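Long-range contact in glycosyl hydrolase (Rhizobium leguminosarum bv. trifolii, PDB 5NDX), which probably hydrolyses O-glycosidic bonds as a family 39 glycoside hydrolase, being a bacterial orthologue of human alpha-L-iduronidase: residues I217-L231 with V262-H276. The protein carries 2 engineered substitutions. Numbering follows the deposited sequence.
Sequences ISIHEKGVNGSKEDL and VNDECDPQLGWSDHH. With 8U8 ((2~{R},3~{S},4~{S},5~{R},6~{S})-6-(4-methyl-2-oxidanylidene-chromen-7-yl)oxy-3,4,5-tris(oxidanyl)oxane-2-carboxylic acid), chain M; 8U8 ((2~{R},3~{S},4~{S},5~{R},6~{S})-6-(4-methyl-2-oxidanylidene-chromen-7-yl)oxy-3,4,5-tris(oxidanyl)oxane-2-carboxylic acid), chain N; SO4 (sulfate ion), chain C.
Ile219 N donates to Val262 O at 3.0 Å, and Val262 N in turn to Ile217 O; these parallel rungs join neighbouring strands of the eight-stranded TIM barrel and illustrate how active-site loops can remain paired beyond their strands. Asp264 N to Ile219 O carries the pairing past the strand ends, and backbone hydrogen bonds continue between the two loops, from Gly223 N to Asp267 O and from Leu270 N to Val224 O.

Two side-chain amides add to the backbone bonds. With CG anti to the backbone N (chi1 -174°), Asn263 turns its amide to Glu221: ND2 meets Glu221 O almost straight, in the carbonyl plane on a lone pair, at 3.1 Å. Its OD1 accepts Glu221 N and Glu265 N from opposite faces, the latter bond closing an Asx turn. An alanine here is likely to leave Glu221 N and O without this partner and the Asx turn at Glu265 N unclosed. Farther along, Gln269 reaches out, fully extended, to give NE2 to Asn225 O in its amide plane.

Charged and aromatic groups gather on the substrate side. His220 ND1 donates to Asp264 OD1 in a hydrogen bond modelled improbably short, its length doubtful, while the Glu265 carboxylate stacks over one ring face, planes 25° apart, and CB makes a CH-pi contact with the same ring. Lys222 NZ forms a salt bridge to the anti lone pair of Asp267 OD2 (2.7 Å) and a less certain one to Glu265 OE1, and donates to O6 of the chain M ligand at 2.9 Å. Beyond the barrel mouth, His276 ND1 meets Asp230 OD1 in the ring plane at 2.6 Å, and Lys228 bridges to Asp274.

The ligand carboxylate is thus received by Lys222 together with the backbone N-H groups of Gly271 and Trp272, and the ring hydroxyl O3 of the same ligand donates to Glu265 OE2, which also pairs with Arg57: Lys222, Glu265 and Asp267, with those two N-H groups, probably position the uronic acid ring.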
loop_
_atom_site.group_PDB
_atom_site.type_symbol
_atom_site.label_atom_id
_atom_site.label_comp_id
_atom_site.label_asym_id
_atom_site.label_seq_id
_atom_site.Cartn_x
_atom_site.Cartn_y
_atom_site.Cartn_z
ATOM N N ILE A 217 0.913 -11.537 16.528
ATOM C CA ILE A 217 0.833 -10.434 17.438
ATOM C C ILE A 217 0.906 -9.114 16.669
ATOM O O ILE A 217 1.865 -8.874 15.942
ATOM C CB ILE A 217 1.969 -10.542 18.472
ATOM C CG1 ILE A 217 1.769 -11.819 19.311
ATOM C CG2 ILE A 217 1.958 -9.335 19.389
ATOM C CD1 ILE A 217 3.018 -12.277 20.007
ATOM N N SER A 218 -0.092 -8.250 16.855
ATOM C CA SER A 218 -0.132 -6.989 16.153
ATOM C C SER A 218 -0.132 -5.795 17.090
ATOM O O SER A 218 -0.845 -5.786 18.104
ATOM C CB SER A 218 -1.331 -6.912 15.209
ATOM O OG SER A 218 -2.522 -7.021 15.915
ATOM N N ILE A 219 0.655 -4.793 16.715
ATOM C CA ILE A 219 0.699 -3.492 17.363
ATOM C C ILE A 219 0.757 -2.382 16.313
ATOM O O ILE A 219 1.047 -2.686 15.150
ATOM C CB ILE A 219 1.954 -3.382 18.252
ATOM C CG1 ILE A 219 3.228 -3.622 17.469
ATOM C CG2 ILE A 219 1.880 -4.393 19.393
ATOM C CD1 ILE A 219 4.474 -3.454 18.323
ATOM N N HIS A 220 0.459 -1.130 16.700
ATOM C CA HIS A 220 0.801 0.027 15.886
ATOM C C HIS A 220 2.000 0.739 16.516
ATOM O O HIS A 220 1.987 1.059 17.698
ATOM C CB HIS A 220 -0.207 1.198 15.808
ATOM C CG HIS A 220 -1.624 0.855 15.917
ATOM N ND1 HIS A 220 -2.145 -0.329 15.463
ATOM C CD2 HIS A 220 -2.665 1.588 16.362
ATOM C CE1 HIS A 220 -3.450 -0.319 15.607
ATOM N NE2 HIS A 220 -3.786 0.809 16.198
ATOM N N GLU A 221 2.951 1.063 15.685
ATOM C CA GLU A 221 4.097 1.881 16.075
ATOM C C GLU A 221 4.365 2.859 14.939
ATOM O O GLU A 221 4.573 2.456 13.784
ATOM C CB GLU A 221 5.335 1.020 16.361
ATOM C CG GLU A 221 5.227 0.042 17.546
ATOM C CD GLU A 221 5.072 0.733 18.909
ATOM O OE1 GLU A 221 5.147 2.000 18.972
ATOM O OE2 GLU A 221 4.847 0.006 19.929
ATOM N N LYS A 222 4.351 4.131 15.282
ATOM C CA LYS A 222 4.479 5.241 14.357
ATOM C C LYS A 222 5.666 6.100 14.672
ATOM O O LYS A 222 6.224 6.063 15.768
ATOM C CB LYS A 222 3.193 6.064 14.365
ATOM C CG LYS A 222 1.989 5.181 14.087
ATOM C CD LYS A 222 0.801 5.942 13.517
ATOM C CE LYS A 222 -0.514 5.128 13.466
ATOM N NZ LYS A 222 -1.436 5.584 12.365
ATOM N N GLY A 223 6.080 6.869 13.684
ATOM C CA GLY A 223 7.347 7.586 13.782
ATOM C C GLY A 223 7.413 8.763 14.749
ATOM O O GLY A 223 8.451 9.044 15.321
ATOM N N VAL A 224 6.315 9.464 14.913
ATOM C CA VAL A 224 6.296 10.639 15.790
ATOM C C VAL A 224 4.842 11.002 16.097
ATOM O O VAL A 224 3.913 10.655 15.367
ATOM C CB VAL A 224 7.077 11.861 15.213
ATOM C CG1 VAL A 224 6.351 12.461 14.015
ATOM C CG2 VAL A 224 7.367 12.927 16.277
ATOM N N ASN A 225 4.686 11.658 17.228
ATOM C CA ASN A 225 3.422 12.082 17.746
ATOM C C ASN A 225 2.664 13.028 16.817
ATOM O O ASN A 225 3.266 13.737 16.027
ATOM C CB ASN A 225 3.667 12.802 19.108
ATOM C CG ASN A 225 2.442 12.800 19.983
ATOM O OD1 ASN A 225 1.505 11.969 19.812
ATOM N ND2 ASN A 225 2.434 13.711 20.970
ATOM N N GLY A 226 1.343 13.010 16.946
ATOM C CA GLY A 226 0.428 13.909 16.251
ATOM C C GLY A 226 0.681 15.342 16.684
ATOM O O GLY A 226 0.968 15.550 17.830
ATOM N N SER A 227 0.645 16.302 15.747
ATOM C CA SER A 227 0.809 17.706 16.073
ATOM C C SER A 227 0.400 18.546 14.879
ATOM O O SER A 227 0.457 18.088 13.752
ATOM C CB SER A 227 2.294 17.963 16.380
ATOM O OG SER A 227 2.520 19.302 16.591
ATOM N N LYS A 228 0.105 19.814 15.124
ATOM C CA LYS A 228 -0.002 20.809 14.063
ATOM C C LYS A 228 1.360 21.253 13.590
ATOM O O LYS A 228 1.467 21.824 12.492
ATOM C CB LYS A 228 -0.694 22.088 14.549
ATOM C CG LYS A 228 -2.035 21.905 15.202
ATOM C CD LYS A 228 -2.970 21.299 14.212
ATOM C CE LYS A 228 -4.371 21.160 14.796
ATOM N NZ LYS A 228 -5.107 20.402 13.746
ATOM N N GLU A 229 2.379 21.035 14.415
ATOM C CA GLU A 229 3.758 21.319 14.020
ATOM C C GLU A 229 4.299 20.171 13.207
ATOM O O GLU A 229 3.911 19.028 13.432
ATOM C CB GLU A 229 4.663 21.524 15.231
ATOM C CG GLU A 229 4.589 22.957 15.749
ATOM C CD GLU A 229 3.295 23.246 16.430
ATOM O OE1 GLU A 229 3.037 22.547 17.401
ATOM O OE2 GLU A 229 2.552 24.125 15.987
ATOM N N ASP A 230 5.215 20.476 12.309
ATOM C CA ASP A 230 5.967 19.441 11.580
ATOM C C ASP A 230 7.069 18.800 12.390
ATOM O O ASP A 230 8.262 19.007 12.163
ATOM C CB ASP A 230 6.531 19.990 10.270
ATOM C CG ASP A 230 5.460 20.182 9.215
ATOM O OD1 ASP A 230 4.296 19.804 9.402
ATOM O OD2 ASP A 230 5.785 20.737 8.168
ATOM N N LEU A 231 6.664 18.005 13.358
ATOM C CA LEU A 231 7.602 17.253 14.126
ATOM C C LEU A 231 8.274 16.221 13.201
ATOM O O LEU A 231 7.715 15.821 12.158
ATOM C CB LEU A 231 6.869 16.565 15.283
ATOM C CG LEU A 231 6.111 17.474 16.256
ATOM C CD1 LEU A 231 5.535 16.615 17.382
ATOM C CD2 LEU A 231 6.935 18.591 16.853
ATOM N N VAL A 262 3.311 -8.185 13.628
ATOM C CA VAL A 262 2.686 -7.326 12.633
ATOM C C VAL A 262 2.613 -5.905 13.195
ATOM O O VAL A 262 2.199 -5.726 14.345
ATOM C CB VAL A 262 1.295 -7.866 12.333
ATOM C CG1 VAL A 262 0.484 -6.878 11.497
ATOM C CG2 VAL A 262 1.428 -9.229 11.649
ATOM N N ASN A 263 3.099 -4.924 12.442
ATOM C CA ASN A 263 2.793 -3.518 12.698
ATOM C C ASN A 263 1.649 -3.169 11.743
ATOM O O ASN A 263 1.866 -2.970 10.571
ATOM C CB ASN A 263 3.993 -2.645 12.484
ATOM C CG ASN A 263 3.769 -1.195 12.872
ATOM O OD1 ASN A 263 2.639 -0.703 12.971
ATOM N ND2 ASN A 263 4.866 -0.487 13.028
ATOM N N ASP A 264 0.445 -3.056 12.281
ATOM C CA ASP A 264 -0.765 -2.919 11.484
ATOM C C ASP A 264 -1.103 -1.465 11.117
ATOM O O ASP A 264 -2.112 -1.214 10.433
ATOM C CB ASP A 264 -1.961 -3.666 12.184
ATOM C CG ASP A 264 -2.292 -3.123 13.573
ATOM O OD1 ASP A 264 -1.672 -2.097 14.025
ATOM O OD2 ASP A 264 -3.206 -3.680 14.232
ATOM N N GLU A 265 -0.295 -0.516 11.587
ATOM C CA GLU A 265 -0.470 0.893 11.243
ATOM C C GLU A 265 0.838 1.623 11.382
ATOM O O GLU A 265 1.108 2.257 12.415
ATOM C CB GLU A 265 -1.474 1.582 12.179
ATOM C CG GLU A 265 -2.882 1.571 11.713
ATOM C CD GLU A 265 -3.786 2.352 12.646
ATOM O OE1 GLU A 265 -3.494 3.544 12.913
ATOM O OE2 GLU A 265 -4.806 1.783 13.070
ATOM N N CYS A 266 1.669 1.536 10.377
ATOM C CA CYS A 266 2.992 2.035 10.520
ATOM C C CYS A 266 3.105 3.295 9.651
ATOM O O CYS A 266 3.311 3.184 8.455
ATOM C CB CYS A 266 3.956 0.978 10.114
ATOM S SG CYS A 266 5.686 1.453 10.261
ATOM N N ASP A 267 2.890 4.458 10.251
ATOM C CA ASP A 267 2.951 5.727 9.543
ATOM C C ASP A 267 4.050 6.605 10.161
ATOM O O ASP A 267 4.379 6.460 11.325
ATOM C CB ASP A 267 1.573 6.429 9.586
ATOM C CG ASP A 267 0.442 5.507 9.083
ATOM O OD1 ASP A 267 0.374 5.212 7.844
ATOM O OD2 ASP A 267 -0.352 5.073 9.946
ATOM N N PRO A 268 4.620 7.504 9.377
ATOM C CA PRO A 268 5.683 8.331 9.946
ATOM C C PRO A 268 5.192 9.291 11.012
ATOM O O PRO A 268 5.934 9.613 11.938
ATOM C CB PRO A 268 6.275 9.052 8.741
ATOM C CG PRO A 268 5.471 8.648 7.560
ATOM C CD PRO A 268 4.453 7.674 7.928
ATOM N N GLN A 269 3.951 9.745 10.904
ATOM C CA GLN A 269 3.386 10.619 11.930
ATOM C C GLN A 269 1.924 10.310 12.194
ATOM O O GLN A 269 1.109 10.150 11.250
ATOM C CB GLN A 269 3.554 12.086 11.547
ATOM C CG GLN A 269 3.121 13.076 12.644
ATOM C CD GLN A 269 3.552 14.521 12.417
ATOM O OE1 GLN A 269 3.915 14.927 11.303
ATOM N NE2 GLN A 269 3.513 15.317 13.486
ATOM N N LEU A 270 1.585 10.233 13.476
ATOM C CA LEU A 270 0.180 10.159 13.929
ATOM C C LEU A 270 -0.671 11.305 13.396
ATOM O O LEU A 270 -0.162 12.403 13.125
ATOM C CB LEU A 270 0.078 10.103 15.467
ATOM C CG LEU A 270 0.452 8.737 16.028
ATOM C CD1 LEU A 270 1.395 8.784 17.248
ATOM C CD2 LEU A 270 -0.820 7.882 16.307
ATOM N N GLY A 271 -1.968 11.036 13.227
ATOM C CA GLY A 271 -2.960 12.109 12.860
ATOM C C GLY A 271 -3.044 12.426 11.355
ATOM O O GLY A 271 -2.538 13.442 10.890
ATOM N N TRP A 272 -3.708 11.545 10.613
ATOM C CA TRP A 272 -3.735 11.602 9.147
ATOM C C TRP A 272 -4.234 12.912 8.583
ATOM O O TRP A 272 -3.823 13.337 7.477
ATOM C CB TRP A 272 -4.625 10.472 8.587
ATOM C CG TRP A 272 -6.109 10.688 8.677
ATOM C CD1 TRP A 272 -6.942 10.244 9.672
ATOM C CD2 TRP A 272 -6.943 11.372 7.745
ATOM N NE1 TRP A 272 -8.229 10.615 9.406
ATOM C CE2 TRP A 272 -8.259 11.309 8.236
ATOM C CE3 TRP A 272 -6.705 12.041 6.549
ATOM C CZ2 TRP A 272 -9.330 11.881 7.570
ATOM C CZ3 TRP A 272 -7.765 12.622 5.883
ATOM C CH2 TRP A 272 -9.059 12.548 6.389
ATOM N N SER A 273 -5.193 13.509 9.282
ATOM C CA SER A 273 -5.860 14.692 8.763
ATOM C C SER A 273 -5.163 16.023 9.097
ATOM O O SER A 273 -5.559 17.069 8.580
ATOM C CB SER A 273 -7.318 14.744 9.236
ATOM O OG SER A 273 -7.355 14.999 10.635
ATOM N N ASP A 274 -4.128 16.022 9.916
ATOM C CA ASP A 274 -3.325 17.239 10.098
ATOM C C ASP A 274 -2.570 17.551 8.799
ATOM O O ASP A 274 -2.378 16.650 7.986
ATOM C CB ASP A 274 -2.320 17.029 11.225
ATOM C CG ASP A 274 -2.994 16.959 12.581
ATOM O OD1 ASP A 274 -3.985 17.678 12.747
ATOM O OD2 ASP A 274 -2.517 16.218 13.462
ATOM N N HIS A 275 -2.220 18.821 8.576
ATOM C CA HIS A 275 -1.554 19.220 7.349
ATOM C C HIS A 275 -0.026 19.163 7.517
ATOM O O HIS A 275 0.542 19.880 8.333
ATOM C CB HIS A 275 -2.021 20.590 6.907
ATOM C CG HIS A 275 -3.473 20.612 6.640
ATOM N ND1 HIS A 275 -4.016 20.118 5.482
ATOM C CD2 HIS A 275 -4.518 20.973 7.422
ATOM C CE1 HIS A 275 -5.323 20.237 5.522
ATOM N NE2 HIS A 275 -5.655 20.765 6.685
ATOM N N HIS A 276 0.573 18.172 6.852
ATOM C CA HIS A 276 2.013 18.027 6.793
ATOM C C HIS A 276 2.313 17.779 5.309
ATOM O O HIS A 276 2.059 16.674 4.778
ATOM C CB HIS A 276 2.464 16.855 7.642
ATOM C CG HIS A 276 2.072 16.937 9.081
ATOM N ND1 HIS A 276 2.627 17.854 9.955
ATOM C CD2 HIS A 276 1.188 16.212 9.809
ATOM C CE1 HIS A 276 2.112 17.678 11.157
ATOM N NE2 HIS A 276 1.231 16.699 11.092
HETATM C C15 8U8 M . -6.479 8.578 20.838
HETATM C C13 8U8 M . -5.272 7.872 20.634
HETATM C C14 8U8 M . -4.417 7.682 21.723
HETATM C C16 8U8 M . -3.232 6.956 21.573
HETATM O O9 8U8 M . -2.516 6.859 22.568
HETATM O O8 8U8 M . -2.867 6.426 20.350
HETATM C C11 8U8 M . -3.735 6.493 19.289
HETATM C C10 8U8 M . -3.403 5.829 18.103
HETATM C C12 8U8 M . -4.944 7.231 19.415
HETATM C C7 8U8 M . -5.817 7.244 18.310
HETATM C C8 8U8 M . -5.483 6.574 17.127
HETATM C C9 8U8 M . -4.272 5.872 17.007
HETATM O O2 8U8 M . -3.915 5.167 15.874
HETATM C C5 8U8 M . -4.403 5.476 14.511
HETATM O O1 8U8 M . -4.258 6.886 14.279
HETATM C C1 8U8 M . -4.942 7.446 13.225
HETATM C C6 8U8 M . -3.998 8.379 12.719
HETATM O O7 8U8 M . -4.462 9.349 12.131
HETATM O O6 8U8 M . -2.824 8.109 12.894
HETATM C C2 8U8 M . -5.281 6.510 12.025
HETATM O O5 8U8 M . -4.089 6.313 11.237
HETATM C C3 8U8 M . -5.948 5.134 12.463
HETATM O O4 8U8 M . -7.264 5.093 12.032
HETATM C C4 8U8 M . -5.868 4.918 14.008
HETATM O O3 8U8 M . -6.184 3.494 14.292
HETATM C C15 8U8 N . -1.746 -10.187 9.636
HETATM C C13 8U8 N . -0.822 -11.112 9.144
HETATM C C14 8U8 N . -0.363 -12.139 9.959
HETATM C C16 8U8 N . 0.494 -13.103 9.447
HETATM O O9 8U8 N . 0.932 -13.969 10.193
HETATM O O8 8U8 N . 0.952 -13.010 8.170
HETATM C C11 8U8 N . 0.478 -12.050 7.350
HETATM C C10 8U8 N . 0.925 -12.106 6.053
HETATM C C12 8U8 N . -0.402 -11.082 7.810
HETATM C C7 8U8 N . -0.853 -10.135 6.889
HETATM C C8 8U8 N . -0.395 -10.183 5.577
HETATM C C9 8U8 N . 0.489 -11.171 5.138
HETATM O O2 8U8 N . 0.894 -11.182 3.828
HETATM C C5 8U8 N . 1.415 -12.415 3.263
HETATM O O1 8U8 N . 2.808 -12.318 3.605
HETATM C C1 8U8 N . 3.712 -13.318 3.082
HETATM C C6 8U8 N . 3.384 -14.745 3.648
HETATM O O7 8U8 N . 2.796 -14.840 4.744
HETATM O O6 8U8 N . 3.678 -15.711 2.927
HETATM C C2 8U8 N . 3.582 -13.253 1.563
HETATM O O5 8U8 N . 4.473 -14.199 0.892
HETATM C C3 8U8 N . 2.113 -13.498 1.145
HETATM O O4 8U8 N . 2.034 -13.341 -0.247
HETATM C C4 8U8 N . 1.208 -12.447 1.789
HETATM O O3 8U8 N . -0.172 -12.701 1.515
HETATM S S SO4 C . -5.729 23.205 10.556
HETATM O O1 SO4 C . -6.154 21.936 11.042
HETATM O O2 SO4 C . -4.375 23.093 10.114
HETATM O O3 SO4 C . -5.845 24.086 11.682
HETATM O O4 SO4 C . -6.514 23.694 9.467
HETATM O O HOH W 1 -0.216 15.245 13.072
HETATM O O HOH W 2 -0.511 21.354 10.549
HETATM O O HOH W 3 2.308 21.921 8.353
HETATM O O HOH W 4 5.826 16.596 10.433
#